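Local coordinates for gram-negative insecticidal protein (Chromobacterium piscinae, PDB 6FBM), which is an insecticidal bacterial toxin of the MACPF family and, like its pore-forming relatives, probably acts by perforating target-cell membranes, at residues D72-D76 / A202-K207; Y183-K188 / F228-S232; S106-T110 / T233-T237. All coordinates share one frame. Residues are numbered along the deposited sequence.

All three contacts lie in the MACPF domain, around its bent central antiparallel sheet, where the strands run 64-78, 120-134, 179-187, 232-239 from one side to the other. Along the chain the segments come as 72-76, 106-110, 183-188, 202-207, 228-232 and 233-237. Interactions 1 and 2 place helices 198-209 and 220-230 against one sheet face; interaction 3 places helix 102-108 on the other. Their centres are about 13 Å (1 and 2), 14 Å (1 and 3) and 10 Å (2 and 3) apart. The helices between strands 64-78 and 120-134, and between 179-187 and 232-239, occupy positions from which MACPF relatives unfurl membrane-spanning hairpins, so these contacts probably belong to the soluble form, before insertion.

Interaction 1. Residues D72-D76 / A202-K207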
loop_
_atom_site.group_PDB
_atom_site.type_symbol
_atom_site.label_atom_id
_atom_site.label_comp_id
_atom_site.label_asym_id
_atom_site.label_seq_id
_atom_site.Cartn_x
_atom_site.Cartn_y
_atom_site.Cartn_z
ATOM N N ASP A 72 -9.613 -30.227 12.225
ATOM C CA ASP A 72 -10.568 -31.078 12.954
ATOM C C ASP A 72 -11.838 -31.063 12.134
ATOM O O ASP A 72 -12.363 -30.006 11.769
ATOM C CB ASP A 72 -10.835 -30.587 14.393
ATOM C CG ASP A 72 -9.674 -30.922 15.367
ATOM O OD1 ASP A 72 -9.105 -32.029 15.195
ATOM O OD2 ASP A 72 -9.328 -30.098 16.290
ATOM N N PHE A 73 -12.341 -32.251 11.836
ATOM C CA PHE A 73 -13.586 -32.413 11.114
ATOM C C PHE A 73 -14.636 -32.951 12.080
ATOM O O PHE A 73 -14.400 -33.917 12.773
ATOM C CB PHE A 73 -13.362 -33.377 9.971
ATOM C CG PHE A 73 -14.538 -33.517 9.083
ATOM C CD1 PHE A 73 -14.754 -32.607 8.055
ATOM C CD2 PHE A 73 -15.446 -34.572 9.273
ATOM C CE1 PHE A 73 -15.859 -32.736 7.230
ATOM C CE2 PHE A 73 -16.559 -34.709 8.454
ATOM C CZ PHE A 73 -16.768 -33.788 7.439
ATOM N N LYS A 74 -15.794 -32.318 12.133
ATOM C CA LYS A 74 -16.846 -32.699 13.087
ATOM C C LYS A 74 -18.192 -32.632 12.411
ATOM O O LYS A 74 -18.439 -31.717 11.640
ATOM C CB LYS A 74 -16.885 -31.750 14.268
ATOM C CG LYS A 74 -15.950 -32.130 15.407
ATOM C CD LYS A 74 -15.948 -31.122 16.551
ATOM C CE LYS A 74 -14.878 -30.011 16.527
ATOM N NZ LYS A 74 -13.970 -29.925 17.709
ATOM N N GLN A 75 -19.063 -33.586 12.722
ATOM C CA GLN A 75 -20.453 -33.553 12.268
ATOM C C GLN A 75 -21.416 -33.789 13.415
ATOM O O GLN A 75 -21.253 -34.718 14.195
ATOM C CB GLN A 75 -20.689 -34.601 11.203
ATOM C CG GLN A 75 -19.997 -34.289 9.876
ATOM C CD GLN A 75 -20.416 -35.252 8.803
ATOM O OE1 GLN A 75 -20.218 -36.459 8.943
ATOM N NE2 GLN A 75 -21.018 -34.734 7.734
ATOM N N ASP A 76 -22.423 -32.936 13.509
ATOM C CA ASP A 76 -23.584 -33.198 14.346
ATOM C C ASP A 76 -24.754 -33.328 13.419
ATOM O O ASP A 76 -25.070 -32.401 12.701
ATOM C CB ASP A 76 -23.815 -32.065 15.336
ATOM C CG ASP A 76 -22.622 -31.859 16.261
ATOM O OD1 ASP A 76 -22.106 -32.858 16.836
ATOM O OD2 ASP A 76 -22.204 -30.692 16.374
ATOM N N ALA A 202 -23.211 -35.546 3.248
ATOM C CA ALA A 202 -22.944 -34.172 3.632
ATOM C C ALA A 202 -21.463 -33.894 3.632
ATOM O O ALA A 202 -21.020 -32.888 3.091
ATOM C CB ALA A 202 -23.543 -33.885 5.004
ATOM N N GLU A 203 -20.709 -34.813 4.236
ATOM C CA GLU A 203 -19.241 -34.790 4.230
ATOM C C GLU A 203 -18.690 -34.681 2.811
ATOM O O GLU A 203 -17.886 -33.809 2.522
ATOM C CB GLU A 203 -18.688 -36.048 4.940
ATOM C CG GLU A 203 -17.194 -36.351 4.783
ATOM C CD GLU A 203 -16.733 -37.604 5.505
ATOM O OE1 GLU A 203 -17.578 -38.433 5.889
ATOM O OE2 GLU A 203 -15.504 -37.763 5.704
ATOM N N MET A 204 -19.138 -35.553 1.922
ATOM C CA MET A 204 -18.658 -35.553 0.536
ATOM C C MET A 204 -19.048 -34.289 -0.177
ATOM O O MET A 204 -18.260 -33.753 -0.953
ATOM C CB MET A 204 -19.162 -36.802 -0.218
ATOM C CG MET A 204 -18.643 -38.134 0.358
ATOM S SD MET A 204 -16.855 -38.159 0.692
ATOM C CE MET A 204 -16.749 -39.273 2.080
ATOM N N SER A 205 -20.258 -33.792 0.047
ATOM C CA SER A 205 -20.683 -32.564 -0.615
ATOM C C SER A 205 -19.767 -31.422 -0.185
ATOM O O SER A 205 -19.245 -30.683 -1.040
ATOM C CB SER A 205 -22.131 -32.248 -0.312
ATOM O OG SER A 205 -22.535 -31.091 -1.014
ATOM N N TYR A 206 -19.533 -31.305 1.127
ATOM C CA TYR A 206 -18.630 -30.279 1.641
ATOM C C TYR A 206 -17.243 -30.456 1.029
ATOM O O TYR A 206 -16.684 -29.516 0.495
ATOM C CB TYR A 206 -18.543 -30.287 3.187
ATOM C CG TYR A 206 -17.459 -29.371 3.669
ATOM C CD1 TYR A 206 -17.641 -27.991 3.685
ATOM C CD2 TYR A 206 -16.202 -29.886 4.046
ATOM C CE1 TYR A 206 -16.613 -27.158 4.089
ATOM C CE2 TYR A 206 -15.177 -29.048 4.449
ATOM C CZ TYR A 206 -15.387 -27.702 4.460
ATOM O OH TYR A 206 -14.372 -26.894 4.846
ATOM N N LYS A 207 -16.699 -31.661 1.095
ATOM C CA LYS A 207 -15.336 -31.918 0.589
ATOM C C LYS A 207 -15.155 -31.676 -0.897
ATOM O O LYS A 207 -14.090 -31.264 -1.306
ATOM C CB LYS A 207 -14.855 -33.318 0.958
ATOM C CG LYS A 207 -14.489 -33.397 2.413
ATOM C CD LYS A 207 -13.989 -34.781 2.795
ATOM C CE LYS A 207 -13.508 -34.775 4.244
ATOM N NZ LYS A 207 -13.373 -36.177 4.727
#
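Phe73 packs its ring against the aliphatic part of Glu203 and under the ammonium of Lys207, and so joins the central MACPF sheet to one of the helices packed on its face. Strand 72-76 and helix 202-207 cross with axes 10.8 Å apart at closest approach and 135° between their directions. That spacing is bridged by side chains alone: no hydrogen bond runs between the segments. On the strand, Phe73 and Gln75 point toward the helix, while Asp72, Lys74 and Asp76 stay out of reach.

Phe73 CZ packs 3.7 Å from Glu203 CG, and Tyr206 CD2 meets the ring edge, 4.3 Å from Phe73 CE1. Tyr206 itself carries on past the contact to hydrogen-bond Glu126 on the next strand. Lys207 is extended, and its NZ sits 4.9 Å from the centroid of the Phe73 ring, only 7° off the normal, a cation-pi contact over the face.

Gln75 fits alongside Ala202, with NE2 3.8 Å from Ala202 CB, but its amide nitrogen is spent on Ser199 O at the start of this helix and on Thr124 OG1 of the adjacent strand. The ammonium over Phe73, for its part, is paired within the helix by an i/i+4 salt bridge one turn back, Lys207 NZ to Glu203 OE2, 2.8 Å.

Interaction 2. Residues Y183-K188 / F228-S232; sequences YSAASK and FRSNS
Build the chain from Tyr183 to Ser187 extended, as part of a β-strand, and let 228-230 finish a helix; Asn231 (phi/psi -110/21) breaks the helical path, and Ser232 (-130/151) is extended. This is the junction where the helices between strands 179-187 and 232-239, by position the second helical insertion of MACPF proteins, return to the sheet, as the two strands pair antiparallel. Ser187 and Ser232 form a non-hydrogen-bonded pair, CA to CA 4.1 Å, with both side chains on the same face as Phe228. Beside it, Lys188 N donates to Asn231 O at 3.0 Å, nearly straight (172°), and Ser232 CA lies 3.1 Å from Ala186 O in a CA-H...O contact.

Both serines take the m rotamer and make a relay: Ser187 OG donates to Ser232 OG at a very short 2.5 Å, and Ser232 OG donates to Phe228 O at 2.7 Å, a carbonyl in the helix's last turn. Phe228 (chi1 t) turns its ring under the strand, with CZ 3.4 Å from Ala185 CB and CE2 3.7 Å from Tyr183 CE2. Ser205 OG of helix 198-209 hydrogen-bonds both Tyr183 OH and Arg229 NE, and Lys188 NZ reaches Asp379 O.

In this partly buried corner the hydroxyls of Tyr183, Ser187 and Ser232 therefore all have partners, so polar groups can sit against the Phe228 ring while the relay ties the helix end to the strand.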
loop_
_atom_site.group_PDB
_atom_site.type_symbol
_atom_site.label_atom_id
_atom_site.label_comp_id
_atom_site.label_asym_id
_atom_site.label_seq_id
_atom_site.Cartn_x
_atom_site.Cartn_y
_atom_site.Cartn_z
ATOM N N TYR A 183 -20.721 -26.042 7.314
ATOM C CA TYR A 183 -21.559 -26.385 6.185
ATOM C C TYR A 183 -22.775 -26.995 6.807
ATOM O O TYR A 183 -22.758 -28.155 7.223
ATOM C CB TYR A 183 -20.798 -27.375 5.315
ATOM C CG TYR A 183 -21.457 -27.797 4.017
ATOM C CD1 TYR A 183 -21.546 -26.932 2.945
ATOM C CD2 TYR A 183 -21.884 -29.094 3.845
ATOM C CE1 TYR A 183 -22.116 -27.347 1.763
ATOM C CE2 TYR A 183 -22.431 -29.512 2.651
ATOM C CZ TYR A 183 -22.542 -28.640 1.613
ATOM O OH TYR A 183 -23.087 -29.069 0.438
ATOM N N SER A 184 -23.829 -26.202 6.917
ATOM C CA SER A 184 -25.034 -26.649 7.631
ATOM C C SER A 184 -26.178 -26.934 6.663
ATOM O O SER A 184 -26.440 -26.142 5.741
ATOM C CB SER A 184 -25.446 -25.625 8.693
ATOM O OG SER A 184 -25.923 -24.445 8.097
ATOM N N ALA A 185 -26.864 -28.061 6.877
ATOM C CA ALA A 185 -27.890 -28.498 5.929
ATOM C C ALA A 185 -29.155 -28.915 6.642
ATOM O O ALA A 185 -29.121 -29.707 7.614
ATOM C CB ALA A 185 -27.380 -29.626 5.036
ATOM N N ALA A 186 -30.269 -28.362 6.162
ATOM C CA ALA A 186 -31.592 -28.863 6.480
ATOM C C ALA A 186 -32.018 -29.740 5.305
ATOM O O ALA A 186 -32.359 -29.220 4.238
ATOM C CB ALA A 186 -32.559 -27.714 6.656
ATOM N N SER A 187 -31.975 -31.061 5.497
ATOM C CA SER A 187 -32.192 -31.992 4.399
ATOM C C SER A 187 -33.571 -32.643 4.541
ATOM O O SER A 187 -33.970 -33.052 5.640
ATOM C CB SER A 187 -31.111 -33.062 4.397
ATOM O OG SER A 187 -29.846 -32.526 4.069
ATOM N N LYS A 188 -34.274 -32.730 3.416
ATOM C CA LYS A 188 -35.492 -33.483 3.294
ATOM C C LYS A 188 -35.079 -34.875 2.810
ATOM O O LYS A 188 -35.070 -35.137 1.600
ATOM C CB LYS A 188 -36.403 -32.772 2.283
ATOM C CG LYS A 188 -37.258 -31.696 2.968
ATOM C CD LYS A 188 -37.669 -30.438 2.203
ATOM C CE LYS A 188 -37.811 -30.598 0.712
ATOM N NZ LYS A 188 -38.688 -29.508 0.166
ATOM N N PHE A 228 -28.607 -34.569 -2.386
ATOM C CA PHE A 228 -28.443 -33.842 -1.114
ATOM C C PHE A 228 -28.628 -32.340 -1.303
ATOM O O PHE A 228 -29.437 -31.703 -0.632
ATOM C CB PHE A 228 -27.071 -34.185 -0.490
ATOM C CG PHE A 228 -26.668 -33.321 0.661
ATOM C CD1 PHE A 228 -27.161 -33.544 1.935
ATOM C CD2 PHE A 228 -25.759 -32.286 0.478
ATOM C CE1 PHE A 228 -26.759 -32.729 3.003
ATOM C CE2 PHE A 228 -25.351 -31.485 1.528
ATOM C CZ PHE A 228 -25.857 -31.700 2.790
ATOM N N ARG A 229 -27.889 -31.793 -2.251
ATOM C CA ARG A 229 -27.909 -30.367 -2.491
ATOM C C ARG A 229 -29.261 -29.830 -2.945
ATOM O O ARG A 229 -29.734 -28.832 -2.408
ATOM C CB ARG A 229 -26.819 -29.978 -3.498
ATOM C CG ARG A 229 -25.411 -30.132 -2.950
ATOM C CD ARG A 229 -24.354 -29.613 -3.913
ATOM N NE ARG A 229 -23.026 -29.914 -3.404
ATOM C CZ ARG A 229 -21.889 -29.673 -4.053
ATOM N NH1 ARG A 229 -21.902 -29.098 -5.259
ATOM N NH2 ARG A 229 -20.727 -30.031 -3.503
ATOM N N SER A 230 -29.873 -30.478 -3.927
ATOM C CA SER A 230 -31.149 -29.999 -4.469
ATOM C C SER A 230 -32.364 -30.300 -3.566
ATOM O O SER A 230 -33.410 -29.668 -3.733
ATOM C CB SER A 230 -31.366 -30.441 -5.934
ATOM O OG SER A 230 -31.177 -31.806 -6.075
ATOM N N ASN A 231 -32.217 -31.212 -2.602
ATOM C CA ASN A 231 -33.246 -31.423 -1.560
ATOM C C ASN A 231 -32.844 -30.964 -0.153
ATOM O O ASN A 231 -33.441 -31.413 0.837
ATOM C CB ASN A 231 -33.673 -32.890 -1.529
ATOM C CG ASN A 231 -34.238 -33.355 -2.852
ATOM O OD1 ASN A 231 -33.705 -34.286 -3.481
ATOM N ND2 ASN A 231 -35.292 -32.692 -3.305
ATOM N N SER A 232 -31.851 -30.072 -0.051
ATOM C CA SER A 232 -31.529 -29.414 1.235
ATOM C C SER A 232 -31.419 -27.910 1.090
ATOM O O SER A 232 -31.062 -27.391 0.048
ATOM C CB SER A 232 -30.216 -29.940 1.841
ATOM O OG SER A 232 -30.187 -31.349 1.897
#

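Interaction 3. Residues S106-T110 / T233-T237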
loop_
_atom_site.group_PDB
_atom_site.type_symbol
_atom_site.label_atom_id
_atom_site.label_comp_id
_atom_site.label_asym_id
_atom_site.label_seq_id
_atom_site.Cartn_x
_atom_site.Cartn_y
_atom_site.Cartn_z
ATOM N N SER A 106 -30.528 -20.408 13.987
ATOM C CA SER A 106 -31.042 -19.532 12.925
ATOM C C SER A 106 -29.952 -19.023 12.010
ATOM O O SER A 106 -30.235 -18.571 10.920
ATOM C CB SER A 106 -31.872 -18.385 13.493
ATOM O OG SER A 106 -33.098 -18.913 13.928
ATOM N N VAL A 107 -28.711 -19.077 12.461
ATOM C CA VAL A 107 -27.568 -18.883 11.586
ATOM C C VAL A 107 -27.497 -20.063 10.603
ATOM O O VAL A 107 -27.365 -19.845 9.402
ATOM C CB VAL A 107 -26.245 -18.692 12.380
ATOM C CG1 VAL A 107 -25.008 -18.785 11.454
ATOM C CG2 VAL A 107 -26.303 -17.356 13.111
ATOM N N ASP A 108 -27.636 -21.282 11.116
ATOM C CA ASP A 108 -27.459 -22.501 10.318
ATOM C C ASP A 108 -28.667 -22.960 9.496
ATOM O O ASP A 108 -28.487 -23.594 8.457
ATOM C CB ASP A 108 -27.041 -23.663 11.222
ATOM C CG ASP A 108 -25.661 -23.466 11.840
ATOM O OD1 ASP A 108 -24.811 -22.724 11.269
ATOM O OD2 ASP A 108 -25.437 -24.053 12.917
ATOM N N PHE A 109 -29.879 -22.685 9.978
ATOM C CA PHE A 109 -31.116 -23.216 9.394
ATOM C C PHE A 109 -32.188 -22.149 9.345
ATOM O O PHE A 109 -32.254 -21.292 10.223
ATOM C CB PHE A 109 -31.660 -24.369 10.241
ATOM C CG PHE A 109 -30.648 -25.425 10.561
ATOM C CD1 PHE A 109 -30.117 -26.216 9.563
ATOM C CD2 PHE A 109 -30.233 -25.627 11.869
ATOM C CE1 PHE A 109 -29.195 -27.202 9.861
ATOM C CE2 PHE A 109 -29.304 -26.596 12.183
ATOM C CZ PHE A 109 -28.776 -27.386 11.174
ATOM N N THR A 110 -33.056 -22.216 8.343
ATOM C CA THR A 110 -34.208 -21.318 8.286
ATOM C C THR A 110 -35.123 -21.667 9.447
ATOM O O THR A 110 -35.137 -22.781 9.946
ATOM C CB THR A 110 -35.029 -21.426 6.993
ATOM O OG1 THR A 110 -35.552 -22.759 6.860
ATOM C CG2 THR A 110 -34.202 -21.038 5.757
ATOM N N THR A 233 -31.733 -27.220 2.176
ATOM C CA THR A 233 -31.291 -25.842 2.384
ATOM C C THR A 233 -29.892 -25.886 3.040
ATOM O O THR A 233 -29.706 -26.432 4.144
ATOM C CB THR A 233 -32.271 -25.073 3.280
ATOM O OG1 THR A 233 -33.609 -25.255 2.799
ATOM C CG2 THR A 233 -31.929 -23.591 3.284
ATOM N N ILE A 234 -28.926 -25.289 2.340
ATOM C CA ILE A 234 -27.521 -25.382 2.683
ATOM C C ILE A 234 -26.965 -23.974 2.917
ATOM O O ILE A 234 -27.180 -23.068 2.119
ATOM C CB ILE A 234 -26.745 -26.128 1.570
ATOM C CG1 ILE A 234 -27.237 -27.569 1.507
ATOM C CG2 ILE A 234 -25.235 -26.163 1.870
ATOM C CD1 ILE A 234 -26.567 -28.426 0.440
ATOM N N ARG A 235 -26.244 -23.813 4.023
ATOM C CA ARG A 235 -25.504 -22.585 4.312
ATOM C C ARG A 235 -24.053 -22.897 4.631
ATOM O O ARG A 235 -23.722 -24.003 5.099
ATOM C CB ARG A 235 -26.155 -21.847 5.478
ATOM C CG ARG A 235 -27.478 -21.212 5.103
ATOM C CD ARG A 235 -28.229 -20.725 6.306
ATOM N NE ARG A 235 -29.462 -20.014 5.975
ATOM C CZ ARG A 235 -30.253 -19.398 6.869
ATOM N NH1 ARG A 235 -29.971 -19.439 8.171
ATOM N NH2 ARG A 235 -31.360 -18.770 6.468
ATOM N N LEU A 236 -23.197 -21.926 4.335
ATOM C CA LEU A 236 -21.788 -21.973 4.685
ATOM C C LEU A 236 -21.459 -20.731 5.528
ATOM O O LEU A 236 -21.576 -19.618 5.038
ATOM C CB LEU A 236 -20.937 -21.997 3.424
ATOM C CG LEU A 236 -19.447 -22.216 3.651
ATOM C CD1 LEU A 236 -19.170 -23.538 4.334
ATOM C CD2 LEU A 236 -18.749 -22.182 2.303
ATOM N N THR A 237 -21.079 -20.933 6.791
ATOM C CA THR A 237 -20.707 -19.847 7.685
ATOM C C THR A 237 -19.246 -20.002 8.112
ATOM O O THR A 237 -18.804 -21.092 8.500
ATOM C CB THR A 237 -21.608 -19.832 8.921
ATOM O OG1 THR A 237 -22.960 -19.740 8.496
ATOM C CG2 THR A 237 -21.355 -18.610 9.783
#
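The chain of 106-110 leaves helix 102-108 at Phe109, whose phi/psi of -138/148 is extended, and Thr110 is the N-cap of the next helix. Facing this turn is 233-237, an extended piece of strand 232-239. The backbones come nearest at Asp108 and Arg235, CA to CA 6.3 Å. Thr233, Arg235 and Thr237 point toward the turn; Ile234 and Leu236 point away, to the opposite sheet face and helix 246-250.

Arg235 does most of the work. Its nearly straight side chain runs up into the helix end, where NH1 lies 2.9 Å from Val107 O in a good hydrogen bond and 2.9 Å from Ser106 O in a weak, bent one. One face of the guanidinium lies against the Phe109-Thr110 peptide, and CD rests 3.6 Å from Asp108 O, which itself accepts from Ser184 OG of the adjacent strand. To one side Thr110 CG2 touches Thr233 CG2 at 4.2 Å; to the other, Val107 CG1 meets Thr237 OG1 at 3.7 Å.

Arg235 thus places a cation at the C-terminal end of helix 102-108, by position part of the first helical insertion of MACPF proteins, where end carbonyls lack helical partners and the helix dipole favours positive charge.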